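Local coordinates for uncharacterized lipoprotein GfcB (Escherichia coli K12, PDB 2IN5) that is of unknown function but, as a membrane lipoprotein named as a homolog of a group 4 capsule protein, may take part in capsule polysaccharide export or assembly, at residues A[40-45]-A[186-191]; A[99-104]-A[146-151]; A[108-113]-A[123-128]. All blocks are in the same frame, centred on the assembly; numbering follows the deposited sequence.

In the fold
From the N terminus, strand 36-41 is the first to be engaged: its end pairs with the start of strand 189-194 in contact 1, so that the first strand of the fold meets the last and a loop of 140 residues is closed. Contacts 2 and 3 both fall within that loop. Contact 2 lays the connection after strand 86-89 against strand 143-156, and within the span it encloses sits contact 3, the hairpin of strands 108-117 and 120-140. Strands 120-140 and 143-156 are neighbours, so contacts 2 and 3 are joined through adjacent strands, although their centres lie about 20 Å apart.

Contact 1. Residues A[40-45]-A[186-191]; sequences RLNEGQ and GVIPVE
Arg40 and Glu191 form an antiparallel hydrogen-bonded pair, with Arg40 N to Glu191 O and Glu191 N to Arg40 O both at 2.9 Å. One step on, Leu41 faces Val190 in a non-hydrogen-bonded pair, and Asn42 N reaches Pro189 O at 2.9 Å as the chain enters the type I' turn from Leu41 to Gly44. The apolar contact is small: Leu41 CD2 lies 3.7 Å from Val190 CG2, the side chains running side by side. From the partner strand, the Pro189 ring crosses the Asn42 side chain at about a right angle, its CD 3.7 Å from Asn42 OD1. Arg40 and Glu191 put their charged groups on the same sheet face. Arg40 CG is anti to its backbone N (chi1 176°), which lays it alongside the carboxylate, 3.7 Å from Glu191 OE2; NE stays 4.1 Å from Glu191 OE1, beyond a salt bridge. From the turn, Glu43 OE2 comes within 3.3 Å of Glu191 OE2. A water accepts from Glu43 N and can donate to Glu191 OE2. Carboxylates so close would repel if both were charged, which could raise the proton affinity of one; the arginine and water could offset part of this.

Contact 2. Residues A[99-104]-A[146-151]; sequences NALAIK and LCNVWQ
A loop packed against strand 143-156 makes this contact: Ile103, in the connection between strands 86-89 and 108-117, sits on the indole of Trp150. Methyl CG2 of Ile103 stands over one face of the six-membered ring, 3.5 Å from its centroid and 13° off the normal, a CH-pi contact. With CG2 anti to the backbone N, the branch is directed onto the ring, while Ile103 O lies 3.1 Å from Trp150 CZ2. Next along the loop, Lys104 C lies 3.7 Å from Trp150 CH2. The polar side of the contact runs through one water in the plane of the indole, at its edge. It accepts from Trp150 NE1 at 2.6 Å and, more loosely, from Asn148 ND2 at 3.2 Å, and donates to Ala100 O at 2.6 Å. The indole N-H and the loop carbonyl, with Trp150 NE1 and Ala100 O 4.1 Å apart, are thus joined through water, which also ties in Asn148. Phe132 meets the Trp150 ring edge-to-face, and Val169 of strand 161-170 touches both Ala100 and Trp150. The arrangement is that of a connecting loop folded across a beta strand and anchored on a tryptophan.

Contact 3. Residues A[108-113]-A[123-128]; sequences RWTRDI and SATLSS
Arg111 NH1 donates to Ser128 OG at 3.0 Å, nearly straight at 158° and close to the guanidinium plane. The same NH1 makes a weak bond to Trp109 O. CB of Leu126 lies over one face of this guanidinium, and Trp109 CE3 is over the centre of the opposite face, 3.3 Å above it, so the flat group is sandwiched between an aliphatic carbon and an indole. CG of Arg111 lies between the backbone N and the carbonyl carbon (chi1 70°), and the bend at chi2 sets CD over the centre of the Trp109 ring, 3.6 Å above its plane. On the same sheet face, Ile113 CG1 touches Leu126 CD1 at 3.5 Å, the two side chains crossing at about a right angle. Strands 108-117 and 120-140 form a beta hairpin; their segments 108-113 and 123-128 run antiparallel, 166° between directions, and the ladder sets these groups in register: Trp109 with Ser128, Arg111 with Leu126 and Ile113 with Ala124 are hydrogen-bonded pairs. Leu126 N reaches Arg111 O at 2.8 Å, and Arg111 N returns to Leu126 O at 2.9 Å. On the other face, Thr110 OG1 lies 3.7 Å from Ser127 CB. Further out, Glu152 OE2 of strand 143-156 is hydrogen-bonded to Ser128 OG and forms a long, weak ion pair with Arg111 NH2, while Asn91 O takes the indole N-H of Trp109.

Contact 1. Residues A[40-45]-A[186-191]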
ATOM      1  N   ARG A  40      13.543  14.441  -8.269  1.00 37.79           N
ATOM      2  CA  ARG A  40      14.896  14.714  -8.712  1.00 39.93           C
ATOM      3  C   ARG A  40      15.859  14.148  -7.665  1.00 40.17           C
ATOM      4  O   ARG A  40      15.834  14.554  -6.505  1.00 40.67           O
ATOM      5  CB  ARG A  40      15.102  16.222  -8.877  1.00 42.46           C
ATOM      6  CG  ARG A  40      16.521  16.626  -9.250  1.00 47.34           C
ATOM      7  CD  ARG A  40      16.593  17.216 -10.642  1.00 50.85           C
ATOM      8  NE  ARG A  40      15.712  18.372 -10.782  1.00 55.15           N
ATOM      9  CZ  ARG A  40      15.518  19.028 -11.922  1.00 56.59           C
ATOM     10  NH1 ARG A  40      16.147  18.640 -13.026  1.00 57.34           N
ATOM     11  NH2 ARG A  40      14.692  20.067 -11.960  1.00 56.29           N
ATOM     12  N   LEU A  41      16.687  13.193  -8.068  1.00 39.91           N
ATOM     13  CA  LEU A  41      17.648  12.596  -7.156  1.00 41.83           C
ATOM     14  C   LEU A  41      19.059  12.994  -7.537  1.00 43.48           C
ATOM     15  O   LEU A  41      19.433  12.944  -8.709  1.00 44.30           O
ATOM     16  CB  LEU A  41      17.537  11.075  -7.170  1.00 41.65           C
ATOM     17  CG  LEU A  41      16.221  10.534  -6.632  1.00 41.56           C
ATOM     18  CD1 LEU A  41      16.126   9.050  -6.910  1.00 42.66           C
ATOM     19  CD2 LEU A  41      16.125  10.817  -5.148  1.00 41.56           C
ATOM     20  N   ASN A  42      19.836  13.384  -6.533  1.00 45.32           N
ATOM     21  CA  ASN A  42      21.218  13.799  -6.731  1.00 47.18           C
ATOM     22  C   ASN A  42      21.356  14.838  -7.825  1.00 49.40           C
ATOM     23  O   ASN A  42      22.238  14.726  -8.673  1.00 50.40           O
ATOM     24  CB  ASN A  42      22.093  12.599  -7.089  1.00 45.98           C
ATOM     25  CG  ASN A  42      22.184  11.596  -5.975  1.00 45.49           C
ATOM     26  OD1 ASN A  42      22.718  11.884  -4.902  1.00 44.92           O
ATOM     27  ND2 ASN A  42      21.662  10.402  -6.218  1.00 45.27           N
ATOM     28  N   GLU A  43      20.491  15.846  -7.814  1.00 52.01           N
ATOM     29  CA  GLU A  43      20.557  16.894  -8.824  1.00 54.35           C
ATOM     30  C   GLU A  43      20.521  16.247 -10.211  1.00 54.84           C
ATOM     31  O   GLU A  43      20.957  16.841 -11.198  1.00 54.08           O
ATOM     32  CB  GLU A  43      21.861  17.692  -8.680  1.00 57.25           C
ATOM     33  CG  GLU A  43      22.196  18.185  -7.268  1.00 60.84           C
ATOM     34  CD  GLU A  43      21.517  19.497  -6.904  1.00 64.60           C
ATOM     35  OE1 GLU A  43      21.762  20.004  -5.783  1.00 66.36           O
ATOM     36  OE2 GLU A  43      20.740  20.028  -7.731  1.00 67.23           O
ATOM     37  N   GLY A  44      20.015  15.021 -10.276  1.00 55.00           N
ATOM     38  CA  GLY A  44      19.944  14.321 -11.543  1.00 54.03           C
ATOM     39  C   GLY A  44      18.833  14.823 -12.440  1.00 54.56           C
ATOM     40  O   GLY A  44      18.496  16.011 -12.443  1.00 55.72           O
ATOM     41  N   GLN A  45      18.252  13.903 -13.198  1.00 53.89           N
ATOM     42  CA  GLN A  45      17.184  14.237 -14.121  1.00 53.87           C
ATOM     43  C   GLN A  45      15.806  14.063 -13.499  1.00 50.99           C
ATOM     44  O   GLN A  45      15.553  13.111 -12.770  1.00 50.30           O
ATOM     45  CB  GLN A  45      17.304  13.370 -15.375  1.00 57.91           C
ATOM     46  CG  GLN A  45      16.308  13.724 -16.455  1.00 63.54           C
ATOM     47  CD  GLN A  45      16.499  15.137 -16.982  1.00 66.78           C
ATOM     48  OE1 GLN A  45      15.594  15.705 -17.598  1.00 69.46           O
ATOM     49  NE2 GLN A  45      17.683  15.706 -16.751  1.00 67.18           N
ATOM     50  N   GLY A 186      22.695  14.333   5.625  1.00 35.58           N
ATOM     51  CA  GLY A 186      23.429  15.288   4.811  1.00 35.41           C
ATOM     52  C   GLY A 186      23.974  14.729   3.507  1.00 33.99           C
ATOM     53  O   GLY A 186      24.937  15.266   2.955  1.00 34.38           O
ATOM     54  N   VAL A 187      23.353  13.665   3.008  1.00 33.00           N
ATOM     55  CA  VAL A 187      23.777  13.020   1.766  1.00 32.65           C
ATOM     56  C   VAL A 187      22.580  12.633   0.890  1.00 33.01           C
ATOM     57  O   VAL A 187      21.481  12.392   1.398  1.00 35.09           O
ATOM     58  CB  VAL A 187      24.601  11.726   2.063  1.00 33.91           C
ATOM     59  CG1 VAL A 187      25.799  12.051   2.950  1.00 29.15           C
ATOM     60  CG2 VAL A 187      23.717  10.686   2.734  1.00 31.71           C
ATOM     61  N   ILE A 188      22.814  12.572  -0.421  1.00 30.97           N
ATOM     62  CA  ILE A 188      21.806  12.211  -1.418  1.00 29.38           C
ATOM     63  C   ILE A 188      20.599  13.153  -1.473  1.00 31.31           C
ATOM     64  O   ILE A 188      19.493  12.808  -1.048  1.00 30.37           O
ATOM     65  CB  ILE A 188      21.302  10.779  -1.210  1.00 27.44           C
ATOM     66  CG1 ILE A 188      22.486   9.813  -1.207  1.00 27.07           C
ATOM     67  CG2 ILE A 188      20.346  10.397  -2.339  1.00 26.99           C
ATOM     68  CD1 ILE A 188      22.104   8.372  -0.914  1.00 25.03           C
ATOM     69  N   PRO A 189      20.796  14.353  -2.046  1.00 31.65           N
ATOM     70  CA  PRO A 189      19.736  15.351  -2.161  1.00 30.83           C
ATOM     71  C   PRO A 189      18.541  14.890  -2.973  1.00 30.46           C
ATOM     72  O   PRO A 189      18.675  14.260  -4.022  1.00 31.39           O
ATOM     73  CB  PRO A 189      20.461  16.552  -2.763  1.00 33.47           C
ATOM     74  CG  PRO A 189      21.519  15.921  -3.596  1.00 32.97           C
ATOM     75  CD  PRO A 189      22.021  14.804  -2.729  1.00 32.55           C
ATOM     76  N   VAL A 190      17.365  15.215  -2.454  1.00 29.02           N
ATOM     77  CA  VAL A 190      16.111  14.845  -3.071  1.00 28.41           C
ATOM     78  C   VAL A 190      15.266  16.092  -3.276  1.00 32.14           C
ATOM     79  O   VAL A 190      15.137  16.920  -2.373  1.00 33.69           O
ATOM     80  CB  VAL A 190      15.345  13.855  -2.169  1.00 25.37           C
ATOM     81  CG1 VAL A 190      14.025  13.468  -2.807  1.00 21.76           C
ATOM     82  CG2 VAL A 190      16.197  12.628  -1.915  1.00 24.04           C
ATOM     83  N   GLU A 191      14.702  16.231  -4.472  1.00 35.63           N
ATOM     84  CA  GLU A 191      13.853  17.376  -4.802  1.00 36.57           C
ATOM     85  C   GLU A 191      12.505  16.847  -5.251  1.00 34.96           C
ATOM     86  O   GLU A 191      12.437  15.959  -6.097  1.00 33.06           O
ATOM     87  CB  GLU A 191      14.472  18.202  -5.935  1.00 40.68           C
ATOM     88  CG  GLU A 191      15.785  18.887  -5.599  1.00 47.30           C
ATOM     89  CD  GLU A 191      16.326  19.697  -6.770  1.00 53.26           C
ATOM     90  OE1 GLU A 191      15.581  20.558  -7.296  1.00 56.56           O
ATOM     91  OE2 GLU A 191      17.497  19.477  -7.164  1.00 55.10           O
TER
HETATM   92  O   HOH W   1      18.015  16.314  -6.576  1.00 37.61           O

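Contact 2. Residues A[99-104]-A[146-151]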
ATOM      1  N   ASN A  99       1.566  19.272  10.637  1.00 33.45           N
ATOM      2  CA  ASN A  99       0.617  20.373  10.766  1.00 35.43           C
ATOM      3  C   ASN A  99       1.371  21.601  10.255  1.00 33.60           C
ATOM      4  O   ASN A  99       1.687  22.516  11.012  1.00 31.85           O
ATOM      5  CB  ASN A  99       0.203  20.570  12.226  1.00 40.30           C
ATOM      6  CG  ASN A  99      -1.066  21.403  12.363  1.00 47.08           C
ATOM      7  OD1 ASN A  99      -1.258  22.389  11.640  1.00 48.98           O
ATOM      8  ND2 ASN A  99      -1.937  21.013  13.294  1.00 49.30           N
ATOM      9  N   ALA A 100       1.658  21.598   8.957  1.00 33.41           N
ATOM     10  CA  ALA A 100       2.425  22.660   8.307  1.00 32.92           C
ATOM     11  C   ALA A 100       1.935  24.081   8.540  1.00 31.73           C
ATOM     12  O   ALA A 100       2.735  25.007   8.569  1.00 32.66           O
ATOM     13  CB  ALA A 100       2.521  22.380   6.804  1.00 31.49           C
ATOM     14  N   LEU A 101       0.632  24.273   8.693  1.00 32.62           N
ATOM     15  CA  LEU A 101       0.137  25.622   8.925  1.00 34.05           C
ATOM     16  C   LEU A 101       0.387  26.088  10.361  1.00 35.05           C
ATOM     17  O   LEU A 101       0.549  27.283  10.600  1.00 35.94           O
ATOM     18  CB  LEU A 101      -1.352  25.713   8.592  1.00 32.47           C
ATOM     19  CG  LEU A 101      -1.699  25.714   7.104  1.00 33.12           C
ATOM     20  CD1 LEU A 101      -3.199  25.858   6.961  1.00 32.63           C
ATOM     21  CD2 LEU A 101      -0.982  26.856   6.377  1.00 30.98           C
ATOM     22  N   ALA A 102       0.444  25.139  11.298  1.00 35.38           N
ATOM     23  CA  ALA A 102       0.666  25.438  12.713  1.00 35.92           C
ATOM     24  C   ALA A 102       2.129  25.443  13.111  1.00 36.12           C
ATOM     25  O   ALA A 102       2.456  25.397  14.293  1.00 38.42           O
ATOM     26  CB  ALA A 102      -0.088  24.440  13.586  1.00 35.58           C
ATOM     27  N   ILE A 103       3.020  25.493  12.136  1.00 36.34           N
ATOM     28  CA  ILE A 103       4.430  25.504  12.463  1.00 35.91           C
ATOM     29  C   ILE A 103       4.825  26.885  12.956  1.00 38.80           C
ATOM     30  O   ILE A 103       4.603  27.880  12.266  1.00 38.68           O
ATOM     31  CB  ILE A 103       5.285  25.164  11.238  1.00 36.46           C
ATOM     32  CG1 ILE A 103       4.942  23.762  10.740  1.00 37.08           C
ATOM     33  CG2 ILE A 103       6.761  25.293  11.580  1.00 32.97           C
ATOM     34  CD1 ILE A 103       5.742  23.341   9.543  1.00 38.32           C
ATOM     35  N   LYS A 104       5.403  26.946  14.153  1.00 40.05           N
ATOM     36  CA  LYS A 104       5.847  28.220  14.710  1.00 41.91           C
ATOM     37  C   LYS A 104       7.340  28.351  14.452  1.00 43.23           C
ATOM     38  O   LYS A 104       8.065  27.359  14.446  1.00 44.43           O
ATOM     39  CB  LYS A 104       5.586  28.291  16.223  1.00 43.36           C
ATOM     40  CG  LYS A 104       4.131  28.463  16.631  1.00 45.53           C
ATOM     41  CD  LYS A 104       4.021  28.697  18.136  1.00 51.31           C
ATOM     42  CE  LYS A 104       2.604  29.087  18.561  1.00 52.80           C
ATOM     43  NZ  LYS A 104       1.600  28.059  18.156  1.00 56.02           N
ATOM     44  N   LEU A 146       0.892  30.576  -3.526  1.00 36.21           N
ATOM     45  CA  LEU A 146       1.545  31.328  -2.458  1.00 35.97           C
ATOM     46  C   LEU A 146       1.962  30.330  -1.409  1.00 33.51           C
ATOM     47  O   LEU A 146       1.135  29.569  -0.916  1.00 34.47           O
ATOM     48  CB  LEU A 146       0.590  32.336  -1.822  1.00 37.67           C
ATOM     49  CG  LEU A 146       0.277  33.583  -2.640  1.00 38.64           C
ATOM     50  CD1 LEU A 146      -0.656  34.496  -1.850  1.00 40.35           C
ATOM     51  CD2 LEU A 146       1.570  34.303  -2.952  1.00 40.44           C
ATOM     52  N   CYS A 147       3.244  30.349  -1.064  1.00 31.71           N
ATOM     53  CA  CYS A 147       3.793  29.414  -0.094  1.00 30.34           C
ATOM     54  C   CYS A 147       4.520  30.083   1.033  1.00 28.53           C
ATOM     55  O   CYS A 147       5.136  31.124   0.842  1.00 28.64           O
ATOM     56  CB  CYS A 147       4.824  28.481  -0.748  1.00 30.45           C
ATOM     57  SG  CYS A 147       4.284  27.539  -2.177  1.00 33.46           S
ATOM     58  N   ASN A 148       4.454  29.471   2.210  1.00 27.51           N
ATOM     59  CA  ASN A 148       5.219  29.957   3.344  1.00 27.46           C
ATOM     60  C   ASN A 148       6.497  29.149   3.156  1.00 27.31           C
ATOM     61  O   ASN A 148       6.447  27.926   3.048  1.00 26.01           O
ATOM     62  CB  ASN A 148       4.594  29.565   4.685  1.00 27.39           C
ATOM     63  CG  ASN A 148       3.288  30.276   4.957  1.00 29.99           C
ATOM     64  OD1 ASN A 148       3.114  31.447   4.609  1.00 30.47           O
ATOM     65  ND2 ASN A 148       2.363  29.574   5.600  1.00 29.06           N
ATOM     66  N   VAL A 149       7.636  29.823   3.099  1.00 28.42           N
ATOM     67  CA  VAL A 149       8.897  29.125   2.918  1.00 30.37           C
ATOM     68  C   VAL A 149       9.518  28.791   4.265  1.00 31.09           C
ATOM     69  O   VAL A 149       9.864  29.681   5.035  1.00 31.36           O
ATOM     70  CB  VAL A 149       9.901  29.971   2.108  1.00 30.81           C
ATOM     71  CG1 VAL A 149      11.199  29.200   1.937  1.00 31.12           C
ATOM     72  CG2 VAL A 149       9.308  30.330   0.754  1.00 29.60           C
ATOM     73  N   TRP A 150       9.652  27.501   4.552  1.00 32.13           N
ATOM     74  CA  TRP A 150      10.246  27.063   5.805  1.00 29.22           C
ATOM     75  C   TRP A 150      11.615  26.441   5.570  1.00 28.98           C
ATOM     76  O   TRP A 150      11.761  25.542   4.751  1.00 28.59           O
ATOM     77  CB  TRP A 150       9.340  26.047   6.478  1.00 28.66           C
ATOM     78  CG  TRP A 150       8.150  26.643   7.142  1.00 26.45           C
ATOM     79  CD1 TRP A 150       6.854  26.603   6.711  1.00 26.55           C
ATOM     80  CD2 TRP A 150       8.137  27.323   8.394  1.00 25.32           C
ATOM     81  NE1 TRP A 150       6.029  27.212   7.626  1.00 23.71           N
ATOM     82  CE2 TRP A 150       6.792  27.663   8.671  1.00 25.10           C
ATOM     83  CE3 TRP A 150       9.132  27.678   9.314  1.00 24.29           C
ATOM     84  CZ2 TRP A 150       6.419  28.337   9.833  1.00 25.27           C
ATOM     85  CZ3 TRP A 150       8.762  28.350  10.465  1.00 28.44           C
ATOM     86  CH2 TRP A 150       7.410  28.672  10.717  1.00 25.17           C
ATOM     87  N   GLN A 151      12.612  26.938   6.292  1.00 30.72           N
ATOM     88  CA  GLN A 151      13.978  26.440   6.200  1.00 32.05           C
ATOM     89  C   GLN A 151      14.304  25.604   7.432  1.00 33.18           C
ATOM     90  O   GLN A 151      14.382  26.140   8.537  1.00 36.15           O
ATOM     91  CB  GLN A 151      14.955  27.603   6.134  1.00 33.38           C
ATOM     92  CG  GLN A 151      14.775  28.462   4.913  1.00 39.54           C
ATOM     93  CD  GLN A 151      15.616  27.990   3.759  1.00 42.25           C
ATOM     94  OE1 GLN A 151      15.823  26.790   3.579  1.00 42.38           O
ATOM     95  NE2 GLN A 151      16.096  28.935   2.952  1.00 43.27           N
TER
HETATM   96  O   HOH W   2       3.402  27.411   7.764  1.00 22.63           O

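Contact 3. Residues A[108-113]-A[123-128]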
ATOM      1  N   ARG A 108      11.178  22.462  16.592  1.00 39.53           N
ATOM      2  CA  ARG A 108      12.280  21.522  16.604  1.00 39.94           C
ATOM      3  C   ARG A 108      11.763  20.102  16.447  1.00 37.15           C
ATOM      4  O   ARG A 108      10.571  19.843  16.609  1.00 37.14           O
ATOM      5  CB  ARG A 108      13.092  21.683  17.902  1.00 43.26           C
ATOM      6  CG  ARG A 108      13.521  23.138  18.172  1.00 49.17           C
ATOM      7  CD  ARG A 108      14.851  23.269  18.933  1.00 54.11           C
ATOM      8  NE  ARG A 108      14.873  22.540  20.201  1.00 60.41           N
ATOM      9  CZ  ARG A 108      15.899  22.538  21.054  1.00 63.02           C
ATOM     10  NH1 ARG A 108      17.001  23.232  20.785  1.00 63.46           N
ATOM     11  NH2 ARG A 108      15.832  21.826  22.177  1.00 64.11           N
ATOM     12  N   TRP A 109      12.657  19.191  16.091  1.00 34.57           N
ATOM     13  CA  TRP A 109      12.287  17.792  15.919  1.00 31.48           C
ATOM     14  C   TRP A 109      13.525  16.929  15.985  1.00 30.88           C
ATOM     15  O   TRP A 109      14.561  17.257  15.412  1.00 28.37           O
ATOM     16  CB  TRP A 109      11.577  17.582  14.581  1.00 32.30           C
ATOM     17  CG  TRP A 109      11.216  16.150  14.294  1.00 29.80           C
ATOM     18  CD1 TRP A 109      10.775  15.223  15.187  1.00 31.62           C
ATOM     19  CD2 TRP A 109      11.205  15.511  13.015  1.00 29.74           C
ATOM     20  NE1 TRP A 109      10.483  14.045  14.544  1.00 29.04           N
ATOM     21  CE2 TRP A 109      10.735  14.195  13.207  1.00 28.86           C
ATOM     22  CE3 TRP A 109      11.541  15.925  11.722  1.00 31.57           C
ATOM     23  CZ2 TRP A 109      10.589  13.287  12.153  1.00 27.88           C
ATOM     24  CZ3 TRP A 109      11.396  15.022  10.672  1.00 31.05           C
ATOM     25  CH2 TRP A 109      10.923  13.716  10.897  1.00 29.30           C
ATOM     26  N   THR A 110      13.411  15.825  16.705  1.00 32.17           N
ATOM     27  CA  THR A 110      14.522  14.908  16.863  1.00 34.33           C
ATOM     28  C   THR A 110      14.087  13.513  16.450  1.00 34.11           C
ATOM     29  O   THR A 110      13.022  13.035  16.839  1.00 34.37           O
ATOM     30  CB  THR A 110      15.033  14.912  18.330  1.00 35.75           C
ATOM     31  OG1 THR A 110      15.777  16.114  18.567  1.00 37.32           O
ATOM     32  CG2 THR A 110      15.930  13.711  18.602  1.00 37.73           C
ATOM     33  N   ARG A 111      14.907  12.869  15.630  1.00 34.06           N
ATOM     34  CA  ARG A 111      14.595  11.527  15.169  1.00 32.81           C
ATOM     35  C   ARG A 111      15.852  10.849  14.660  1.00 32.39           C
ATOM     36  O   ARG A 111      16.904  11.481  14.519  1.00 32.79           O
ATOM     37  CB  ARG A 111      13.544  11.579  14.051  1.00 33.13           C
ATOM     38  CG  ARG A 111      14.030  12.147  12.721  1.00 31.28           C
ATOM     39  CD  ARG A 111      14.460  13.592  12.851  1.00 32.16           C
ATOM     40  NE  ARG A 111      14.559  14.235  11.549  1.00 32.26           N
ATOM     41  CZ  ARG A 111      14.792  15.531  11.369  1.00 32.36           C
ATOM     42  NH1 ARG A 111      14.951  16.338  12.410  1.00 30.66           N
ATOM     43  NH2 ARG A 111      14.861  16.023  10.142  1.00 32.69           N
ATOM     44  N   ASP A 112      15.753   9.553  14.407  1.00 30.82           N
ATOM     45  CA  ASP A 112      16.892   8.821  13.878  1.00 31.72           C
ATOM     46  C   ASP A 112      16.482   8.323  12.491  1.00 29.35           C
ATOM     47  O   ASP A 112      15.298   8.128  12.226  1.00 27.91           O
ATOM     48  CB  ASP A 112      17.249   7.628  14.785  1.00 34.75           C
ATOM     49  CG  ASP A 112      17.669   8.047  16.192  1.00 38.30           C
ATOM     50  OD1 ASP A 112      18.618   8.852  16.339  1.00 39.62           O
ATOM     51  OD2 ASP A 112      17.049   7.552  17.159  1.00 42.37           O
ATOM     52  N   ILE A 113      17.449   8.150  11.598  1.00 27.19           N
ATOM     53  CA  ILE A 113      17.143   7.637  10.266  1.00 26.21           C
ATOM     54  C   ILE A 113      18.058   6.458   9.990  1.00 27.41           C
ATOM     55  O   ILE A 113      19.144   6.348  10.565  1.00 27.45           O
ATOM     56  CB  ILE A 113      17.340   8.710   9.126  1.00 24.45           C
ATOM     57  CG1 ILE A 113      18.768   9.244   9.126  1.00 19.51           C
ATOM     58  CG2 ILE A 113      16.374   9.885   9.315  1.00 21.71           C
ATOM     59  CD1 ILE A 113      19.039  10.164   7.978  1.00 20.81           C
ATOM     60  N   SER A 123      23.204   4.989   9.736  1.00 29.87           N
ATOM     61  CA  SER A 123      22.130   5.573  10.527  1.00 31.89           C
ATOM     62  C   SER A 123      22.675   6.745  11.329  1.00 33.18           C
ATOM     63  O   SER A 123      23.881   6.850  11.526  1.00 36.11           O
ATOM     64  CB  SER A 123      21.523   4.517  11.462  1.00 30.39           C
ATOM     65  OG  SER A 123      22.371   4.256  12.561  1.00 32.00           O
ATOM     66  N   ALA A 124      21.802   7.640  11.775  1.00 33.82           N
ATOM     67  CA  ALA A 124      22.266   8.791  12.546  1.00 34.66           C
ATOM     68  C   ALA A 124      21.140   9.488  13.299  1.00 34.15           C
ATOM     69  O   ALA A 124      19.969   9.297  12.995  1.00 33.61           O
ATOM     70  CB  ALA A 124      22.974   9.778  11.625  1.00 35.54           C
ATOM     71  N   THR A 125      21.501  10.284  14.297  1.00 35.14           N
ATOM     72  CA  THR A 125      20.501  10.995  15.071  1.00 36.71           C
ATOM     73  C   THR A 125      20.434  12.432  14.591  1.00 36.96           C
ATOM     74  O   THR A 125      21.406  13.185  14.698  1.00 36.98           O
ATOM     75  CB  THR A 125      20.821  10.956  16.566  1.00 39.01           C
ATOM     76  OG1 THR A 125      20.853   9.592  17.000  1.00 40.25           O
ATOM     77  CG2 THR A 125      19.749  11.701  17.362  1.00 40.32           C
ATOM     78  N   LEU A 126      19.278  12.798  14.046  1.00 36.15           N
ATOM     79  CA  LEU A 126      19.074  14.132  13.510  1.00 34.46           C
ATOM     80  C   LEU A 126      18.196  15.018  14.364  1.00 34.18           C
ATOM     81  O   LEU A 126      17.145  14.607  14.866  1.00 33.70           O
ATOM     82  CB  LEU A 126      18.457  14.059  12.114  1.00 35.10           C
ATOM     83  CG  LEU A 126      19.271  13.516  10.940  1.00 36.74           C
ATOM     84  CD1 LEU A 126      19.572  12.045  11.139  1.00 36.50           C
ATOM     85  CD2 LEU A 126      18.472  13.715   9.665  1.00 36.87           C
ATOM     86  N   SER A 127      18.643  16.254  14.509  1.00 33.94           N
ATOM     87  CA  SER A 127      17.909  17.251  15.262  1.00 35.19           C
ATOM     88  C   SER A 127      17.872  18.501  14.394  1.00 34.64           C
ATOM     89  O   SER A 127      18.902  18.946  13.887  1.00 34.94           O
ATOM     90  CB  SER A 127      18.610  17.530  16.594  1.00 36.39           C
ATOM     91  OG  SER A 127      19.981  17.817  16.393  1.00 39.66           O
ATOM     92  N   SER A 128      16.682  19.057  14.209  1.00 35.87           N
ATOM     93  CA  SER A 128      16.529  20.248  13.377  1.00 36.65           C
ATOM     94  C   SER A 128      15.578  21.276  13.964  1.00 38.22           C
ATOM     95  O   SER A 128      14.799  20.985  14.873  1.00 38.56           O
ATOM     96  CB  SER A 128      16.013  19.863  11.991  1.00 35.73           C
ATOM     97  OG  SER A 128      14.698  19.336  12.077  1.00 31.80           O
TER